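PDB 2PY6: methyltransferase FkbM from Methylobacillus flagellatus KT, which probably transfers a methyl group to an acceptor substrate, as a member of the FkbM methyltransferase family. Local coordinates for residues A[214-219]-A[338-343]; A[390-395]-A[404-409]. All blocks are in the same frame, centred on the assembly; numbering follows the deposited sequence.

Interaction 1 of 2, residues A[214-219]-A[338-343]; sequences TLYFRS and FIKMDI
Lys340 lays its CG on the Tyr216 ring. The carbon sits 3.7 Å from the ring centroid and only 4° off the normal, a CH-pi contact over the middle of the face. Leu215 CG covers the opposite face, so the ring is clamped between a leucine and the aliphatic part of a lysine. The Lys340 chain bends at chi2 (-90°), which turns CD. Lys340 CE lies 3.7 Å from Tyr216 CE2. Its NZ is held by a salt bridge to Asp232 and a hydrogen bond to Gly234 O. Next to this pair, Phe217 CE1 comes 3.7 Å from Phe338 CE2; the rings are oblique, their planes 66° apart. Helix 239-248 backs Phe217, and Phe224 packs edge-to-face with Phe338.

The other end is looser and wet. Tyr216 OH stops 3.4 Å from Asp342 CB. Water 1 joins the two side chains: it lies 2.7 Å from Tyr216 OH, in the ring plane, and donates to Asp342 OD2 at 2.8 Å. Asp342 OD1 is hydrogen-bonded to Ser368 OG.

The loop 214-219 thus covers central strand 338-341. Asp342 follows at the C-terminal ends of the parallel strands, where Rossmann-like methyltransferases typically form their active site.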
ATOM      1  N   THR A 214     -23.234   4.574   9.736  1.00 26.95           N
ATOM      2  CA  THR A 214     -24.410   4.828  10.535  1.00 25.01           C
ATOM      3  C   THR A 214     -25.668   4.178   9.975  1.00 27.96           C
ATOM      4  O   THR A 214     -26.744   4.319  10.554  1.00 25.63           O
ATOM      5  CB  THR A 214     -24.616   6.382  10.668  1.00 26.93           C
ATOM      6  OG1 THR A 214     -24.949   6.961   9.402  1.00 26.92           O
ATOM      7  CG2 THR A 214     -23.373   7.011  11.183  1.00 22.63           C
ATOM      8  N   LEU A 215     -25.534   3.452   8.858  1.00 26.93           N
ATOM      9  CA  LEU A 215     -26.681   2.803   8.244  1.00 29.17           C
ATOM     10  C   LEU A 215     -27.298   1.802   9.215  1.00 26.14           C
ATOM     11  O   LEU A 215     -26.575   1.030   9.788  1.00 27.44           O
ATOM     12  CB  LEU A 215     -26.224   2.088   6.956  1.00 31.42           C
ATOM     13  CG  LEU A 215     -27.214   1.371   6.033  1.00 28.98           C
ATOM     14  CD1 LEU A 215     -28.264   2.273   5.404  1.00 28.39           C
ATOM     15  CD2 LEU A 215     -26.380   0.725   4.957  1.00 28.99           C
ATOM     16  N   TYR A 216     -28.615   1.889   9.390  1.00 25.78           N
ATOM     17  CA  TYR A 216     -29.495   1.018  10.192  1.00 26.19           C
ATOM     18  C   TYR A 216     -29.452   1.198  11.685  1.00 27.90           C
ATOM     19  O   TYR A 216     -30.500   1.229  12.305  1.00 28.67           O
ATOM     20  CB  TYR A 216     -29.281  -0.495   9.922  1.00 27.57           C
ATOM     21  CG  TYR A 216     -29.197  -0.890   8.471  1.00 25.46           C
ATOM     22  CD1 TYR A 216     -30.211  -0.560   7.565  1.00 28.07           C
ATOM     23  CD2 TYR A 216     -28.142  -1.658   8.013  1.00 26.56           C
ATOM     24  CE1 TYR A 216     -30.136  -0.960   6.227  1.00 26.78           C
ATOM     25  CE2 TYR A 216     -28.051  -2.032   6.667  1.00 30.92           C
ATOM     26  CZ  TYR A 216     -29.036  -1.690   5.787  1.00 29.64           C
ATOM     27  OH  TYR A 216     -28.909  -2.072   4.454  1.00 30.43           O
ATOM     28  N   PHE A 217     -28.231   1.265  12.247  1.00 27.72           N
ATOM     29  CA  PHE A 217     -28.003   1.231  13.684  1.00 25.48           C
ATOM     30  C   PHE A 217     -27.749   2.572  14.346  1.00 29.86           C
ATOM     31  O   PHE A 217     -27.951   2.678  15.555  1.00 27.55           O
ATOM     32  CB  PHE A 217     -26.859   0.255  13.972  1.00 22.70           C
ATOM     33  CG  PHE A 217     -27.151  -1.155  13.499  1.00 21.12           C
ATOM     34  CD1 PHE A 217     -28.095  -1.941  14.161  1.00 27.09           C
ATOM     35  CD2 PHE A 217     -26.542  -1.662  12.366  1.00 25.83           C
ATOM     36  CE1 PHE A 217     -28.424  -3.227  13.709  1.00 25.30           C
ATOM     37  CE2 PHE A 217     -26.852  -2.944  11.902  1.00 23.79           C
ATOM     38  CZ  PHE A 217     -27.796  -3.730  12.588  1.00 29.99           C
ATOM     39  N   ARG A 218     -27.321   3.577  13.549  1.00 29.63           N
ATOM     40  CA  ARG A 218     -27.022   4.929  14.029  1.00 28.98           C
ATOM     41  C   ARG A 218     -27.748   5.980  13.249  1.00 30.01           C
ATOM     42  O   ARG A 218     -27.197   7.049  13.084  1.00 32.15           O
ATOM     43  CB  ARG A 218     -25.477   5.170  14.058  1.00 31.04           C
ATOM     44  CG  ARG A 218     -24.886   4.015  14.814  1.00 27.22           C
ATOM     45  CD  ARG A 218     -23.500   3.955  15.300  1.00 32.93           C
ATOM     46  NE  ARG A 218     -22.590   3.569  14.286  1.00 38.19           N
ATOM     47  CZ  ARG A 218     -21.367   3.090  14.474  1.00 33.53           C
ATOM     48  NH1 ARG A 218     -20.820   2.887  15.661  1.00 31.52           N
ATOM     49  NH2 ARG A 218     -20.675   2.786  13.405  1.00 29.23           N
ATOM     50  N   SER A 219     -29.020   5.732  12.882  1.00 28.35           N
ATOM     51  CA  SER A 219     -29.798   6.673  12.057  1.00 27.72           C
ATOM     52  C   SER A 219     -30.293   7.945  12.741  1.00 30.31           C
ATOM     53  O   SER A 219     -30.719   8.887  12.064  1.00 29.64           O
ATOM     54  CB  SER A 219     -31.039   5.982  11.482  1.00 29.71           C
ATOM     55  OG  SER A 219     -32.029   5.728  12.471  1.00 28.55           O
ATOM     56  N   PHE A 338     -36.877  -6.270  15.144  1.00 26.47           N
ATOM     57  CA  PHE A 338     -36.228  -5.465  14.123  1.00 26.35           C
ATOM     58  C   PHE A 338     -36.059  -6.247  12.834  1.00 27.77           C
ATOM     59  O   PHE A 338     -35.614  -7.402  12.854  1.00 27.06           O
ATOM     60  CB  PHE A 338     -34.848  -5.021  14.656  1.00 29.15           C
ATOM     61  CG  PHE A 338     -34.055  -4.160  13.715  1.00 27.07           C
ATOM     62  CD1 PHE A 338     -34.623  -3.024  13.126  1.00 31.85           C
ATOM     63  CD2 PHE A 338     -32.714  -4.406  13.505  1.00 29.93           C
ATOM     64  CE1 PHE A 338     -33.909  -2.221  12.289  1.00 30.19           C
ATOM     65  CE2 PHE A 338     -31.974  -3.596  12.653  1.00 28.43           C
ATOM     66  CZ  PHE A 338     -32.568  -2.497  12.044  1.00 31.32           C
ATOM     67  N   ILE A 339     -36.465  -5.635  11.722  1.00 27.51           N
ATOM     68  CA  ILE A 339     -36.214  -6.191  10.393  1.00 27.69           C
ATOM     69  C   ILE A 339     -35.386  -5.179   9.557  1.00 28.49           C
ATOM     70  O   ILE A 339     -35.818  -4.043   9.276  1.00 26.68           O
ATOM     71  CB  ILE A 339     -37.500  -6.639   9.630  1.00 25.47           C
ATOM     72  CG1 ILE A 339     -38.279  -7.680  10.440  1.00 29.28           C
ATOM     73  CG2 ILE A 339     -37.133  -7.256   8.232  1.00 30.83           C
ATOM     74  CD1 ILE A 339     -39.685  -7.898   9.978  1.00 26.79           C
ATOM     75  N   LYS A 340     -34.165  -5.598   9.241  1.00 27.19           N
ATOM     76  CA  LYS A 340     -33.271  -4.878   8.355  1.00 27.49           C
ATOM     77  C   LYS A 340     -33.449  -5.566   7.013  1.00 29.14           C
ATOM     78  O   LYS A 340     -33.494  -6.816   6.969  1.00 29.60           O
ATOM     79  CB  LYS A 340     -31.823  -4.980   8.836  1.00 27.56           C
ATOM     80  CG  LYS A 340     -30.748  -4.524   7.756  1.00 28.64           C
ATOM     81  CD  LYS A 340     -30.320  -5.720   6.895  1.00 25.30           C
ATOM     82  CE  LYS A 340     -29.320  -5.430   5.915  1.00 31.75           C
ATOM     83  NZ  LYS A 340     -28.594  -6.668   5.643  1.00 28.33           N
HETATM   84  N   MSE A 341     -33.558  -4.788   5.937  1.00 27.67           N
HETATM   85  CA  MSE A 341     -33.769  -5.340   4.607  1.00 26.71           C
HETATM   86  C   MSE A 341     -32.986  -4.581   3.544  1.00 29.71           C
HETATM   87  O   MSE A 341     -33.159  -3.354   3.370  1.00 26.41           O
HETATM   88  CB  MSE A 341     -35.245  -5.320   4.240  1.00 26.80           C
HETATM   89  CG  MSE A 341     -35.573  -6.111   2.973  1.00 29.04           C
HETATM   90 SE   MSE A 341     -37.406  -6.130   2.467  0.75 24.05          SE
HETATM   91  CE  MSE A 341     -38.021  -7.276   3.719  1.00 25.53           C
ATOM     92  N   ASP A 342     -32.127  -5.326   2.842  1.00 28.46           N
ATOM     93  CA  ASP A 342     -31.404  -4.830   1.693  1.00 29.15           C
ATOM     94  C   ASP A 342     -31.147  -6.028   0.781  1.00 30.65           C
ATOM     95  O   ASP A 342     -30.140  -6.713   0.945  1.00 28.39           O
ATOM     96  CB  ASP A 342     -30.079  -4.210   2.087  1.00 30.54           C
ATOM     97  CG  ASP A 342     -29.329  -3.616   0.899  1.00 33.66           C
ATOM     98  OD1 ASP A 342     -29.885  -3.469  -0.219  1.00 36.87           O
ATOM     99  OD2 ASP A 342     -28.157  -3.301   1.100  1.00 37.41           O
ATOM    100  N   ILE A 343     -32.039  -6.251  -0.188  1.00 30.10           N
ATOM    101  CA  ILE A 343     -31.938  -7.428  -1.074  1.00 33.10           C
ATOM    102  C   ILE A 343     -31.917  -7.110  -2.554  1.00 33.47           C
ATOM    103  O   ILE A 343     -32.323  -6.032  -2.968  1.00 33.05           O
ATOM    104  CB  ILE A 343     -33.059  -8.472  -0.712  1.00 33.81           C
ATOM    105  CG1 ILE A 343     -34.465  -7.922  -0.952  1.00 28.02           C
ATOM    106  CG2 ILE A 343     -32.916  -8.848   0.776  1.00 35.48           C
ATOM    107  CD1 ILE A 343     -35.583  -8.978  -0.935  1.00 30.79           C
TER
HETATM  108  O   HOH W   1     -26.617  -3.054   3.415  1.00 24.93           O

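Interaction 2 of 2, residues A[390-395]-A[404-409]; sequences YQIGLR and TCLYFY
Phe408 sets its CB over one face of the Tyr390 ring, 3.9 Å from the centroid, and turns its own ring edge toward the face of Tyr390. The planes stand 66° apart. Tyr409 O lies at the Tyr390 edge, 3.5 Å from Tyr390 CD1. Ile392 CG2 covers one face of the Phe408 ring, toward its rim. Gln391 CB lies over a face of the Tyr409 ring, 3.9 Å from its centroid. The Tyr407 ring offers its edge to Gly393 O and Leu394 CA.

These groups decorate an antiparallel beta hairpin, strands 392-396 and 404-408, which ends the seven-stranded Rossmann-like sheet. Gly393 with Tyr407 and Arg395 with Cys405 are hydrogen-bonded pairs. Ile392 with Phe408 and Leu394 with Leu406 are non-hydrogen-bonded pairs. Their side chains share an apolar face, where helix 375-386 covers Ile392, Leu394 and Phe408. Leu394 CD1 reaches Leu406 CD2 at 3.9 Å. On the other face, Arg395 CB meets Tyr407 CE2 at 4.0 Å. The Arg395 chain then leads away, to a salt bridge from NH2 to Asp183.

Gln391 and Tyr409 exchange two backbone hydrogen bonds. Tyr409 CG sits between its backbone N and C (chi1 57°), and the ring lies against Gln391. An alanine here would probably uncover Gln391 CB and leave water 2 without its tyrosine partner. That water donates to Ile392 O at 2.7 Å and accepts from Tyr409 OH at 2.8 Å, lying in the ring plane.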
ATOM      1  N   TYR A 390     -47.346   2.983  12.192  1.00 29.13           N
ATOM      2  CA  TYR A 390     -45.909   3.245  12.165  1.00 30.62           C
ATOM      3  C   TYR A 390     -45.591   4.718  11.926  1.00 30.78           C
ATOM      4  O   TYR A 390     -46.304   5.408  11.206  1.00 30.87           O
ATOM      5  CB  TYR A 390     -45.221   2.510  11.031  1.00 26.74           C
ATOM      6  CG  TYR A 390     -44.753   1.102  11.264  1.00 30.17           C
ATOM      7  CD1 TYR A 390     -43.772   0.823  12.201  1.00 31.96           C
ATOM      8  CD2 TYR A 390     -45.200   0.052  10.452  1.00 30.98           C
ATOM      9  CE1 TYR A 390     -43.279  -0.472  12.366  1.00 29.94           C
ATOM     10  CE2 TYR A 390     -44.727  -1.237  10.615  1.00 29.84           C
ATOM     11  CZ  TYR A 390     -43.747  -1.494  11.565  1.00 32.66           C
ATOM     12  OH  TYR A 390     -43.263  -2.770  11.708  1.00 26.10           O
ATOM     13  N   GLN A 391     -44.514   5.182  12.544  1.00 33.51           N
ATOM     14  CA  GLN A 391     -43.940   6.480  12.229  1.00 32.32           C
ATOM     15  C   GLN A 391     -42.883   6.155  11.158  1.00 32.17           C
ATOM     16  O   GLN A 391     -42.346   5.044  11.146  1.00 30.47           O
ATOM     17  CB  GLN A 391     -43.282   7.100  13.439  1.00 30.56           C
ATOM     18  CG  GLN A 391     -44.263   7.363  14.559  1.00 35.44           C
ATOM     19  CD  GLN A 391     -43.791   8.436  15.480  1.00 37.81           C
ATOM     20  OE1 GLN A 391     -43.332   8.145  16.577  1.00 50.92           O
ATOM     21  NE2 GLN A 391     -43.827   9.692  15.016  1.00 40.18           N
ATOM     22  N   ILE A 392     -42.584   7.112  10.280  1.00 30.81           N
ATOM     23  CA  ILE A 392     -41.678   6.878   9.177  1.00 30.63           C
ATOM     24  C   ILE A 392     -40.588   7.958   9.097  1.00 29.04           C
ATOM     25  O   ILE A 392     -40.851   9.159   9.257  1.00 25.46           O
ATOM     26  CB  ILE A 392     -42.438   6.852   7.806  1.00 30.26           C
ATOM     27  CG1 ILE A 392     -43.696   6.000   7.885  1.00 34.06           C
ATOM     28  CG2 ILE A 392     -41.472   6.380   6.677  1.00 33.80           C
ATOM     29  CD1 ILE A 392     -44.557   6.040   6.617  1.00 37.64           C
ATOM     30  N   GLY A 393     -39.365   7.515   8.852  1.00 29.06           N
ATOM     31  CA  GLY A 393     -38.227   8.426   8.638  1.00 29.13           C
ATOM     32  C   GLY A 393     -37.464   7.981   7.408  1.00 32.56           C
ATOM     33  O   GLY A 393     -37.750   6.907   6.845  1.00 29.62           O
ATOM     34  N   LEU A 394     -36.481   8.795   6.995  1.00 32.25           N
ATOM     35  CA  LEU A 394     -35.674   8.473   5.842  1.00 30.51           C
ATOM     36  C   LEU A 394     -34.307   9.105   5.988  1.00 28.57           C
ATOM     37  O   LEU A 394     -34.212  10.280   6.269  1.00 25.68           O
ATOM     38  CB  LEU A 394     -36.342   9.034   4.587  1.00 30.86           C
ATOM     39  CG  LEU A 394     -35.714   8.782   3.215  1.00 26.88           C
ATOM     40  CD1 LEU A 394     -35.916   7.312   2.799  1.00 23.69           C
ATOM     41  CD2 LEU A 394     -36.391   9.718   2.196  1.00 34.11           C
ATOM     42  N   ARG A 395     -33.254   8.324   5.803  1.00 28.04           N
ATOM     43  CA  ARG A 395     -31.878   8.864   5.797  1.00 29.35           C
ATOM     44  C   ARG A 395     -31.153   8.334   4.562  1.00 28.75           C
ATOM     45  O   ARG A 395     -31.468   7.258   4.082  1.00 29.63           O
ATOM     46  CB  ARG A 395     -31.062   8.456   7.038  1.00 28.81           C
ATOM     47  CG  ARG A 395     -31.552   9.012   8.360  1.00 24.73           C
ATOM     48  CD  ARG A 395     -31.410  10.528   8.484  1.00 27.27           C
ATOM     49  NE  ARG A 395     -32.018  11.007   9.732  1.00 31.36           N
ATOM     50  CZ  ARG A 395     -33.256  11.473   9.889  1.00 31.30           C
ATOM     51  NH1 ARG A 395     -34.120  11.571   8.897  1.00 28.70           N
ATOM     52  NH2 ARG A 395     -33.641  11.864  11.083  1.00 29.14           N
ATOM     53  N   THR A 404     -30.084   4.854   0.470  1.00 27.77           N
ATOM     54  CA  THR A 404     -31.176   5.648   0.938  1.00 31.30           C
ATOM     55  C   THR A 404     -31.992   4.571   1.669  1.00 28.70           C
ATOM     56  O   THR A 404     -32.225   3.513   1.125  1.00 31.93           O
ATOM     57  CB  THR A 404     -31.963   6.251  -0.242  1.00 32.39           C
ATOM     58  OG1 THR A 404     -31.083   7.077  -1.005  1.00 33.22           O
ATOM     59  CG2 THR A 404     -33.105   7.068   0.250  1.00 35.20           C
ATOM     60  N   CYS A 405     -32.360   4.812   2.920  1.00 30.23           N
ATOM     61  CA  CYS A 405     -33.027   3.835   3.725  1.00 25.89           C
ATOM     62  C   CYS A 405     -34.233   4.396   4.453  1.00 25.47           C
ATOM     63  O   CYS A 405     -34.143   5.434   5.081  1.00 29.55           O
ATOM     64  CB  CYS A 405     -32.012   3.344   4.777  1.00 27.74           C
ATOM     65  SG  CYS A 405     -32.566   1.952   5.761  1.00 29.59           S
ATOM     66  N   LEU A 406     -35.348   3.681   4.400  1.00 27.59           N
ATOM     67  CA  LEU A 406     -36.570   4.036   5.122  1.00 26.06           C
ATOM     68  C   LEU A 406     -36.496   3.426   6.494  1.00 27.81           C
ATOM     69  O   LEU A 406     -36.011   2.313   6.632  1.00 26.46           O
ATOM     70  CB  LEU A 406     -37.799   3.450   4.447  1.00 28.24           C
ATOM     71  CG  LEU A 406     -38.298   4.134   3.178  1.00 30.38           C
ATOM     72  CD1 LEU A 406     -39.000   3.195   2.235  1.00 25.13           C
ATOM     73  CD2 LEU A 406     -39.170   5.341   3.587  1.00 31.03           C
ATOM     74  N   TYR A 407     -36.964   4.168   7.495  1.00 27.24           N
ATOM     75  CA  TYR A 407     -37.080   3.679   8.864  1.00 28.55           C
ATOM     76  C   TYR A 407     -38.530   3.758   9.293  1.00 29.86           C
ATOM     77  O   TYR A 407     -39.208   4.742   9.012  1.00 29.19           O
ATOM     78  CB  TYR A 407     -36.232   4.505   9.805  1.00 29.43           C
ATOM     79  CG  TYR A 407     -34.769   4.384   9.477  1.00 29.65           C
ATOM     80  CD1 TYR A 407     -34.011   3.364  10.037  1.00 26.75           C
ATOM     81  CD2 TYR A 407     -34.158   5.237   8.569  1.00 27.29           C
ATOM     82  CE1 TYR A 407     -32.686   3.230   9.738  1.00 24.84           C
ATOM     83  CE2 TYR A 407     -32.815   5.102   8.264  1.00 33.59           C
ATOM     84  CZ  TYR A 407     -32.091   4.088   8.838  1.00 25.25           C
ATOM     85  OH  TYR A 407     -30.739   3.939   8.594  1.00 23.47           O
ATOM     86  N   PHE A 408     -38.999   2.688   9.920  1.00 26.70           N
ATOM     87  CA  PHE A 408     -40.353   2.597  10.442  1.00 27.90           C
ATOM     88  C   PHE A 408     -40.205   2.184  11.900  1.00 29.93           C
ATOM     89  O   PHE A 408     -39.522   1.194  12.222  1.00 29.03           O
ATOM     90  CB  PHE A 408     -41.153   1.518   9.729  1.00 27.66           C
ATOM     91  CG  PHE A 408     -41.386   1.787   8.275  1.00 27.94           C
ATOM     92  CD1 PHE A 408     -40.428   1.439   7.331  1.00 27.20           C
ATOM     93  CD2 PHE A 408     -42.589   2.325   7.841  1.00 28.49           C
ATOM     94  CE1 PHE A 408     -40.657   1.656   5.973  1.00 30.37           C
ATOM     95  CE2 PHE A 408     -42.806   2.560   6.491  1.00 30.53           C
ATOM     96  CZ  PHE A 408     -41.839   2.235   5.566  1.00 30.53           C
ATOM     97  N   TYR A 409     -40.863   2.917  12.776  1.00 29.52           N
ATOM     98  CA  TYR A 409     -40.797   2.627  14.188  1.00 30.13           C
ATOM     99  C   TYR A 409     -42.056   3.116  14.878  1.00 31.19           C
ATOM    100  O   TYR A 409     -43.063   3.538  14.253  1.00 29.51           O
ATOM    101  CB  TYR A 409     -39.544   3.331  14.775  1.00 28.24           C
ATOM    102  CG  TYR A 409     -39.555   4.821  14.537  1.00 25.61           C
ATOM    103  CD1 TYR A 409     -39.053   5.370  13.352  1.00 26.26           C
ATOM    104  CD2 TYR A 409     -40.068   5.688  15.475  1.00 34.70           C
ATOM    105  CE1 TYR A 409     -39.090   6.728  13.125  1.00 30.18           C
ATOM    106  CE2 TYR A 409     -40.087   7.077  15.248  1.00 32.22           C
ATOM    107  CZ  TYR A 409     -39.594   7.574  14.085  1.00 32.92           C
ATOM    108  OH  TYR A 409     -39.615   8.929  13.874  1.00 30.35           O
ATOM    109  OXT TYR A 409     -42.023   3.150  16.112  1.00 32.04           O
TER
HETATM  110  O   HOH W   2     -39.154   9.811  11.222  1.00 21.82           O

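Overall arrangement
Both contacts belong to the same sheet. Interaction 1 covers a central parallel strand with a loop, while interaction 2 pairs the two antiparallel strands at one end. Strand 364-368 lies between strands 338-341 and 404-408. Interaction 1 relies on side chains and a bridging water; interaction 2 adds a regular ladder of backbone hydrogen bonds. Both are largely buried, but interaction 2 ends in the exposed Gln391 and the partly exposed C-terminal Tyr409. The centres of interaction 1 and interaction 2 are about 10 Å apart, and the two meet directly. Tyr216 N is probably hydrogen-bonded to Tyr407 OH at 3.1 Å, and Tyr216 CE1 packs 3.8 Å from Cys405 SG. The loop 214-219 therefore touches both strand 338-341 and the hairpin.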